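Periplasmic binding protein (Agrobacterium tumefaciens str. B6, PDB 5L9G) binds the opine mannopine as the periplasmic solute-binding protein MotA and probably delivers it to an ABC transporter for import. Local coordinates at residues A[42-47]-A[267-272]; A[120-125]-A[242-247]; A[193-198]-A[339-344]. One frame throughout, in Å; residues are numbered along the deposited sequence.

Contact 1. Residues A[42-47]-A[267-272]; sequences APAAKA and MRFLKE. With EDO (1,2-ethanediol), chain E.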
# COMPACT_ATOMS: atom_id res chain seq x y z
N ALA A 42 20.26 2.82 -1.91
CA ALA A 42 21.71 2.58 -1.94
C ALA A 42 22.34 2.82 -3.35
O ALA A 42 23.29 3.57 -3.41
CB ALA A 42 22.06 1.18 -1.42
N PRO A 43 21.83 2.29 -4.49
CA PRO A 43 22.49 2.59 -5.78
C PRO A 43 22.34 4.05 -6.24
O PRO A 43 23.32 4.60 -6.76
CB PRO A 43 21.87 1.60 -6.77
CG PRO A 43 21.00 0.71 -5.97
CD PRO A 43 20.68 1.38 -4.70
N ALA A 44 21.16 4.68 -6.02
CA ALA A 44 20.96 6.10 -6.41
C ALA A 44 21.87 7.04 -5.61
O ALA A 44 22.49 7.93 -6.19
CB ALA A 44 19.51 6.51 -6.28
N ALA A 45 21.97 6.82 -4.27
CA ALA A 45 22.84 7.63 -3.42
C ALA A 45 24.32 7.43 -3.80
O ALA A 45 25.07 8.41 -3.74
CB ALA A 45 22.63 7.30 -1.95
N LYS A 46 24.71 6.20 -4.23
CA LYS A 46 26.08 5.88 -4.68
C LYS A 46 26.40 6.68 -5.96
O LYS A 46 27.45 7.31 -6.05
CB LYS A 46 26.23 4.36 -4.94
CG LYS A 46 27.69 3.91 -5.13
CD LYS A 46 27.82 2.77 -6.12
CE LYS A 46 27.97 1.42 -5.45
NZ LYS A 46 28.32 0.36 -6.43
N ALA A 47 25.46 6.68 -6.93
CA ALA A 47 25.59 7.40 -8.20
C ALA A 47 25.71 8.91 -8.02
O ALA A 47 26.48 9.54 -8.75
CB ALA A 47 24.43 7.05 -9.11
N MET A 267 15.38 16.35 -3.48
CA MET A 267 14.82 16.48 -4.82
C MET A 267 15.69 15.72 -5.85
O MET A 267 15.16 14.94 -6.64
CB MET A 267 14.65 17.97 -5.20
CG MET A 267 13.58 18.23 -6.23
SD MET A 267 11.88 18.09 -5.61
CE MET A 267 11.67 19.69 -4.88
N ARG A 268 17.03 15.91 -5.78
CA ARG A 268 18.01 15.26 -6.67
C ARG A 268 17.96 13.74 -6.46
O ARG A 268 18.01 12.99 -7.43
CB ARG A 268 19.45 15.75 -6.39
CG ARG A 268 19.72 17.21 -6.69
CD ARG A 268 21.21 17.45 -6.98
NE ARG A 268 22.09 17.02 -5.89
CZ ARG A 268 23.08 16.14 -6.02
NH1 ARG A 268 23.34 15.59 -7.20
NH2 ARG A 268 23.84 15.83 -4.98
N PHE A 269 17.88 13.32 -5.19
CA PHE A 269 17.85 11.91 -4.78
C PHE A 269 16.59 11.21 -5.33
O PHE A 269 16.69 10.16 -5.97
CB PHE A 269 17.96 11.82 -3.25
CG PHE A 269 18.21 10.45 -2.65
CD1 PHE A 269 18.86 9.45 -3.38
CD2 PHE A 269 17.90 10.19 -1.33
CE1 PHE A 269 19.14 8.20 -2.81
CE2 PHE A 269 18.16 8.93 -0.76
CZ PHE A 269 18.78 7.95 -1.50
N LEU A 270 15.42 11.87 -5.17
CA LEU A 270 14.14 11.37 -5.69
C LEU A 270 14.15 11.28 -7.22
O LEU A 270 13.67 10.28 -7.75
CB LEU A 270 12.97 12.23 -5.19
CG LEU A 270 11.57 11.87 -5.72
CD1 LEU A 270 11.22 10.41 -5.47
CD2 LEU A 270 10.52 12.79 -5.15
N LYS A 271 14.73 12.28 -7.92
CA LYS A 271 14.81 12.26 -9.39
C LYS A 271 15.65 11.04 -9.83
O LYS A 271 15.21 10.25 -10.66
CB LYS A 271 15.43 13.57 -9.94
CG LYS A 271 15.43 13.66 -11.46
CD LYS A 271 15.78 15.07 -11.97
CE LYS A 271 15.60 15.16 -13.47
NZ LYS A 271 15.32 16.56 -13.92
N GLU A 272 16.83 10.87 -9.20
CA GLU A 272 17.72 9.75 -9.51
C GLU A 272 17.07 8.38 -9.25
O GLU A 272 17.04 7.56 -10.15
CB GLU A 272 19.05 9.89 -8.73
CG GLU A 272 20.17 8.95 -9.19
CD GLU A 272 20.70 9.13 -10.60
OE1 GLU A 272 20.56 10.24 -11.17
OE2 GLU A 272 21.31 8.18 -11.13
C1 EDO E . 24.67 2.72 0.62
O1 EDO E . 23.72 2.68 1.68
C2 EDO E . 24.70 4.15 0.00
O2 EDO E . 24.88 4.08 -1.40
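Phe269 carries its CG anti to the backbone N (chi1 -168°), which swings the ring across to Ala44 and Ala45 although its CB does not point at them. Glu272, one helical turn further on, has the same first torsion, and a bend at chi2 (64°) folds its chain along the small residues of 42-47. The Phe269 ring leads with CE1: Ala45 CB lies 3.7 Å from CE1, and the backbone Ala45 N approaches the same carbon obliquely at 3.5 Å. Ala44 CB sits at the edge of the ring, near its plane, 3.9 Å from Phe269 CE1, and meets the CG of Glu272 at the same separation. One methyl thus fills the notch between an aromatic edge and an aliphatic stem. The carboxylate continues past it, and Glu272 OE2 brushes Ala47 CB while hydrogen-bonding to Tyr278; OE1 pairs with Lys275, so both carboxylate oxygens have partners. Elsewhere on segment 42-47, an ethanediol, probably from the crystallisation liquor, gives a hydrogen bond from O2 to Ala42 O (2.6 Å) and also bonds Tyr52. The contact packs helix 30-48 against helix 263-273, the two short segments crossing at 120° with axes 9.3 Å apart. Trp41 and Ile50 extend the surroundings of Phe269, Tyr278 of helix 276-279 touches Pro43 and Ala47, and on the far side Leu270 packs on Tyr254 of strand 240-256.

Contact 2. Residues A[120-125]-A[242-247]; sequences NYSTLI and YTFNDA. With MO0 (mannopine), chain C.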
# COMPACT_ATOMS: atom_id res chain seq x y z
N ASN A 120 3.34 -0.45 -7.99
CA ASN A 120 1.98 -0.94 -7.86
C ASN A 120 2.05 -2.19 -6.98
O ASN A 120 3.03 -2.95 -7.05
CB ASN A 120 1.30 -1.26 -9.20
CG ASN A 120 1.02 -0.01 -9.99
OD1 ASN A 120 0.31 0.90 -9.55
ND2 ASN A 120 1.64 0.10 -11.13
N TYR A 121 1.03 -2.38 -6.16
CA TYR A 121 0.89 -3.51 -5.24
C TYR A 121 -0.61 -3.82 -5.10
O TYR A 121 -1.45 -3.09 -5.63
CB TYR A 121 1.50 -3.15 -3.87
CG TYR A 121 0.81 -2.00 -3.18
CD1 TYR A 121 1.11 -0.67 -3.50
CD2 TYR A 121 -0.14 -2.23 -2.19
CE1 TYR A 121 0.46 0.39 -2.88
CE2 TYR A 121 -0.79 -1.17 -1.55
CZ TYR A 121 -0.47 0.13 -1.89
OH TYR A 121 -1.08 1.17 -1.25
N SER A 122 -0.93 -4.89 -4.38
CA SER A 122 -2.33 -5.28 -4.16
C SER A 122 -2.61 -5.42 -2.68
O SER A 122 -1.75 -5.89 -1.93
CB SER A 122 -2.64 -6.60 -4.86
OG SER A 122 -2.49 -6.56 -6.27
N THR A 123 -3.81 -5.02 -2.27
CA THR A 123 -4.35 -5.24 -0.92
C THR A 123 -5.29 -6.43 -1.18
O THR A 123 -6.31 -6.26 -1.85
CB THR A 123 -5.07 -4.01 -0.41
OG1 THR A 123 -4.13 -2.94 -0.31
CG2 THR A 123 -5.70 -4.25 0.94
N LEU A 124 -4.88 -7.62 -0.74
CA LEU A 124 -5.56 -8.85 -1.12
C LEU A 124 -5.89 -9.78 0.04
O LEU A 124 -5.42 -9.56 1.15
CB LEU A 124 -4.71 -9.60 -2.22
CG LEU A 124 -3.21 -9.86 -1.90
CD1 LEU A 124 -3.03 -10.90 -0.78
CD2 LEU A 124 -2.48 -10.37 -3.14
N ILE A 125 -6.65 -10.86 -0.25
CA ILE A 125 -7.07 -11.89 0.71
C ILE A 125 -6.08 -13.03 0.71
O ILE A 125 -5.84 -13.63 -0.33
CB ILE A 125 -8.49 -12.44 0.30
CG1 ILE A 125 -9.54 -11.32 0.30
CG2 ILE A 125 -8.94 -13.64 1.19
CD1 ILE A 125 -10.76 -11.64 -0.63
N TYR A 242 -3.17 -17.35 -1.38
CA TYR A 242 -3.83 -16.07 -1.60
C TYR A 242 -4.36 -15.99 -3.00
O TYR A 242 -4.05 -16.83 -3.83
CB TYR A 242 -2.89 -14.88 -1.28
CG TYR A 242 -1.70 -14.73 -2.21
CD1 TYR A 242 -0.50 -15.39 -1.96
CD2 TYR A 242 -1.75 -13.86 -3.30
CE1 TYR A 242 0.63 -15.18 -2.76
CE2 TYR A 242 -0.63 -13.64 -4.11
CZ TYR A 242 0.57 -14.30 -3.83
OH TYR A 242 1.68 -14.09 -4.63
N THR A 243 -5.19 -14.98 -3.25
CA THR A 243 -5.78 -14.72 -4.56
C THR A 243 -5.74 -13.22 -4.84
O THR A 243 -5.75 -12.42 -3.90
CB THR A 243 -7.25 -15.25 -4.61
OG1 THR A 243 -7.81 -14.95 -5.87
CG2 THR A 243 -8.15 -14.63 -3.53
N PHE A 244 -5.78 -12.84 -6.12
CA PHE A 244 -5.90 -11.42 -6.49
C PHE A 244 -7.39 -11.08 -6.69
O PHE A 244 -7.70 -9.92 -6.96
CB PHE A 244 -5.11 -11.11 -7.78
CG PHE A 244 -3.61 -11.02 -7.56
CD1 PHE A 244 -3.03 -9.82 -7.15
CD2 PHE A 244 -2.79 -12.12 -7.79
CE1 PHE A 244 -1.64 -9.74 -6.95
CE2 PHE A 244 -1.41 -12.03 -7.58
CZ PHE A 244 -0.84 -10.84 -7.17
N ASN A 245 -8.30 -12.09 -6.60
CA ASN A 245 -9.74 -11.82 -6.78
C ASN A 245 -10.22 -10.83 -5.71
O ASN A 245 -9.95 -11.04 -4.53
CB ASN A 245 -10.57 -13.11 -6.70
CG ASN A 245 -12.00 -12.88 -7.14
OD1 ASN A 245 -12.25 -12.46 -8.28
ND2 ASN A 245 -12.94 -13.01 -6.21
N ASP A 246 -10.88 -9.74 -6.14
CA ASP A 246 -11.37 -8.67 -5.25
C ASP A 246 -10.26 -7.86 -4.58
O ASP A 246 -10.52 -7.13 -3.62
CB ASP A 246 -12.36 -9.20 -4.19
CG ASP A 246 -13.76 -9.43 -4.68
OD1 ASP A 246 -14.11 -8.92 -5.78
OD2 ASP A 246 -14.53 -10.09 -3.95
N ALA A 247 -9.01 -8.00 -5.07
CA ALA A 247 -7.93 -7.21 -4.47
C ALA A 247 -7.99 -5.76 -4.99
O ALA A 247 -8.54 -5.48 -6.06
CB ALA A 247 -6.57 -7.84 -4.78
OAB MO0 C . 0.80 6.65 3.14
CAF MO0 C . 1.30 6.15 4.35
CAG MO0 C . 1.21 4.64 4.46
OAC MO0 C . -0.02 4.28 5.00
CAH MO0 C . 1.57 3.90 3.20
OAM MO0 C . 2.82 4.25 2.74
CAI MO0 C . 1.42 2.38 3.27
OAD MO0 C . 2.28 1.83 4.23
CAJ MO0 C . 1.56 1.73 1.92
OAE MO0 C . 0.59 2.24 1.05
CAK MO0 C . 1.54 0.19 1.94
N MO0 C . 2.70 -0.31 1.20
CA MO0 C . 2.64 -1.78 0.96
C MO0 C . 3.56 -2.49 1.92
O MO0 C . 4.12 -1.85 2.83
CB MO0 C . 2.93 -2.16 -0.47
CG MO0 C . 4.40 -2.11 -0.81
CD MO0 C . 4.67 -1.99 -2.27
OE1 MO0 C . 5.03 -3.15 -2.96
NE2 MO0 C . 4.60 -0.92 -2.89
OXT MO0 C . 3.73 -3.75 1.85
O HOH W 1 -7.70 -10.63 -2.92
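Leu124 meets Tyr242, Thr243, Phe244 and Ala247 where, in the mixed sheet of this solute-binding protein, strand 240-256 breaks its antiparallel pairing with strand 115-128 and turns a corner through a type II beta turn from Phe244 to Ala247. From its CB outward, Leu124 illustrates how one branched chain can fill such a corner. CB lies 3.6 Å from Ala247 CB and also touches Thr243 O. Its CG occupies the crowded position between backbone N and carbonyl carbon (chi1 52°), which directs both methyls to the aromatic residues. CD1 reaches Tyr242 CB, while CD2 approaches Tyr242 CD2 obliquely at 3.6 Å and makes a CH-pi contact over one face of Phe244, 4.3 Å from the ring centroid. At the edge of that same ring, in its plane, sits Ser122 OG, whose hydrogen bond goes to Gln319. Val230 of helix 227-235 touches both Leu124 and Tyr242.

Earlier on the same strand, Tyr121 belongs to the mannopine pocket: CB of the ligand rides over one ring face, and Trp226 meets Tyr121 edge-to-face. Beyond Leu124, Thr243 N gives a long hydrogen bond to Ile125 O (3.3 Å), and Thr243 OG1 accepts from Asn245 N in an ST turn. At the break in the pairing, a water accepts from Ile125 N at 2.9 Å and donates to Thr243 O and to Asn245 O, each 2.8 Å from the water oxygen.

Contact 3. Residues A[193-198]-A[339-344]; sequences KLTELA and DNVRLS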
# COMPACT_ATOMS: atom_id res chain seq x y z
N LYS A 193 -21.23 -3.17 7.80
CA LYS A 193 -20.69 -4.47 7.40
C LYS A 193 -19.39 -4.78 8.16
O LYS A 193 -19.21 -5.91 8.61
CB LYS A 193 -20.48 -4.54 5.87
CG LYS A 193 -20.12 -5.91 5.32
CD LYS A 193 -21.23 -6.93 5.52
CE LYS A 193 -20.92 -8.27 4.90
NZ LYS A 193 -22.04 -9.22 5.08
N LEU A 194 -18.51 -3.78 8.31
CA LEU A 194 -17.26 -3.93 9.05
C LEU A 194 -17.55 -4.16 10.54
O LEU A 194 -16.88 -4.97 11.18
CB LEU A 194 -16.35 -2.70 8.86
CG LEU A 194 -15.62 -2.55 7.51
CD1 LEU A 194 -15.12 -1.12 7.31
CD2 LEU A 194 -14.46 -3.54 7.38
N THR A 195 -18.58 -3.46 11.08
CA THR A 195 -19.03 -3.60 12.46
C THR A 195 -19.51 -5.03 12.71
O THR A 195 -19.17 -5.62 13.74
CB THR A 195 -20.10 -2.52 12.78
OG1 THR A 195 -19.52 -1.23 12.58
CG2 THR A 195 -20.64 -2.62 14.20
N GLU A 196 -20.26 -5.60 11.76
CA GLU A 196 -20.78 -6.97 11.81
C GLU A 196 -19.61 -7.99 11.87
O GLU A 196 -19.69 -8.98 12.61
CB GLU A 196 -21.63 -7.22 10.55
CG GLU A 196 -22.38 -8.54 10.51
CD GLU A 196 -22.99 -8.79 9.14
OE1 GLU A 196 -24.05 -8.19 8.84
OE2 GLU A 196 -22.37 -9.54 8.34
N LEU A 197 -18.54 -7.74 11.10
CA LEU A 197 -17.38 -8.63 11.05
C LEU A 197 -16.47 -8.48 12.27
O LEU A 197 -15.88 -9.48 12.70
CB LEU A 197 -16.58 -8.40 9.76
CG LEU A 197 -15.37 -9.36 9.51
CD1 LEU A 197 -15.85 -10.80 9.19
CD2 LEU A 197 -14.46 -8.84 8.42
N ALA A 198 -16.35 -7.24 12.81
CA ALA A 198 -15.45 -6.88 13.91
C ALA A 198 -15.31 -7.94 15.06
O ALA A 198 -14.16 -8.20 15.42
CB ALA A 198 -15.80 -5.51 14.47
N ASP A 339 -11.96 3.93 13.08
CA ASP A 339 -11.44 3.95 14.45
C ASP A 339 -12.51 3.38 15.39
O ASP A 339 -12.20 2.56 16.24
CB ASP A 339 -11.10 5.40 14.92
CG ASP A 339 -9.76 5.98 14.50
OD1 ASP A 339 -8.92 5.23 13.92
OD2 ASP A 339 -9.54 7.20 14.73
N ASN A 340 -13.79 3.78 15.20
CA ASN A 340 -14.91 3.32 16.02
C ASN A 340 -15.21 1.84 15.85
O ASN A 340 -15.50 1.17 16.83
CB ASN A 340 -16.13 4.19 15.82
CG ASN A 340 -16.04 5.43 16.65
OD1 ASN A 340 -15.46 6.44 16.24
ND2 ASN A 340 -16.47 5.33 17.89
N VAL A 341 -15.12 1.32 14.61
CA VAL A 341 -15.30 -0.10 14.33
C VAL A 341 -14.28 -0.93 15.15
O VAL A 341 -14.66 -1.92 15.78
CB VAL A 341 -15.21 -0.41 12.80
CG1 VAL A 341 -15.04 -1.90 12.53
CG2 VAL A 341 -16.44 0.14 12.07
N ARG A 342 -13.00 -0.53 15.15
CA ARG A 342 -11.96 -1.29 15.84
C ARG A 342 -12.03 -1.11 17.35
O ARG A 342 -11.63 -2.01 18.09
CB ARG A 342 -10.56 -0.93 15.33
CG ARG A 342 -10.44 -0.90 13.80
CD ARG A 342 -9.00 -0.71 13.36
NE ARG A 342 -8.32 0.35 14.10
CZ ARG A 342 -8.36 1.64 13.78
NH1 ARG A 342 -9.05 2.05 12.72
NH2 ARG A 342 -7.71 2.53 14.51
N LEU A 343 -12.53 0.06 17.80
CA LEU A 343 -12.68 0.42 19.21
C LEU A 343 -13.96 -0.22 19.76
O LEU A 343 -14.15 -0.24 20.98
CB LEU A 343 -12.77 1.96 19.33
CG LEU A 343 -11.76 2.70 20.22
CD1 LEU A 343 -10.34 2.65 19.64
CD2 LEU A 343 -12.16 4.16 20.37
N SER A 344 -14.85 -0.75 18.88
CA SER A 344 -16.09 -1.39 19.32
C SER A 344 -15.81 -2.72 20.03
O SER A 344 -16.57 -3.11 20.92
CB SER A 344 -17.06 -1.59 18.16
OG SER A 344 -16.72 -2.67 17.30
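Val341 fits against one turn of helix 184-197, its two methyls reaching different residues, and so packs the C-terminal helix 324-343 against the end of that helix. CG1, anti to the backbone N (chi1 166°), lies 4.0 Å from Leu194 CB and 3.8 Å from the backbone Leu194 O, with Ala198 CB a little farther away. CG2 approaches Thr195 OG1 at 3.4 Å, the two side chains crossing at a slant. Ala198 CB is also near Val341 O and, at 4.1 Å, Ser344 OG.

The next shell fixes these positions. Thr195 OG1 hydrogen-bonds to Ile191 O a turn earlier, while Ser344 OG donates to Val341 O (2.7 Å), linking Ser344 back to the residue three positions earlier. Leu194 is backed by Phe144 and Ile163, and Val341 also touches Trp204 of strand 201-205. Away from the interface, Arg342 NH2 forms a salt bridge with Asp339 OD1 at 3.0 Å, on its anti side but 33° out of the carboxylate plane.

The chemistry implies an association by shape: the contact is carried mainly by aliphatic carbons, with the Val341 methyls at its centre, and the two hydroxyls at its margin spend their hydrogen bonds on backbone carbonyls of their own helix or segment rather than across the interface.

Overall arrangement
The three contacts illustrate how a ligand-binding chain is tied together at places well separated in space. Contact 2 lies nearest the middle, about 11 Å from the chain centre, and is the one that holds a residue of the mannopine pocket, Tyr121. Contacts 1 and 3 sit farther out, about 23 and 21 Å from that centre, on opposite sides of it and about 42 Å apart between their own centres. Strand 240-256, which supplies residues 242-247 to contact 2, precedes helix 263-273 of contact 1 as the next element of the chain, although the nearest atoms of these contacts remain about 14 Å apart. Contacts 2 and 3 approach more closely, to about 10 Å between nearest atoms, and their segments alternate along the sequence.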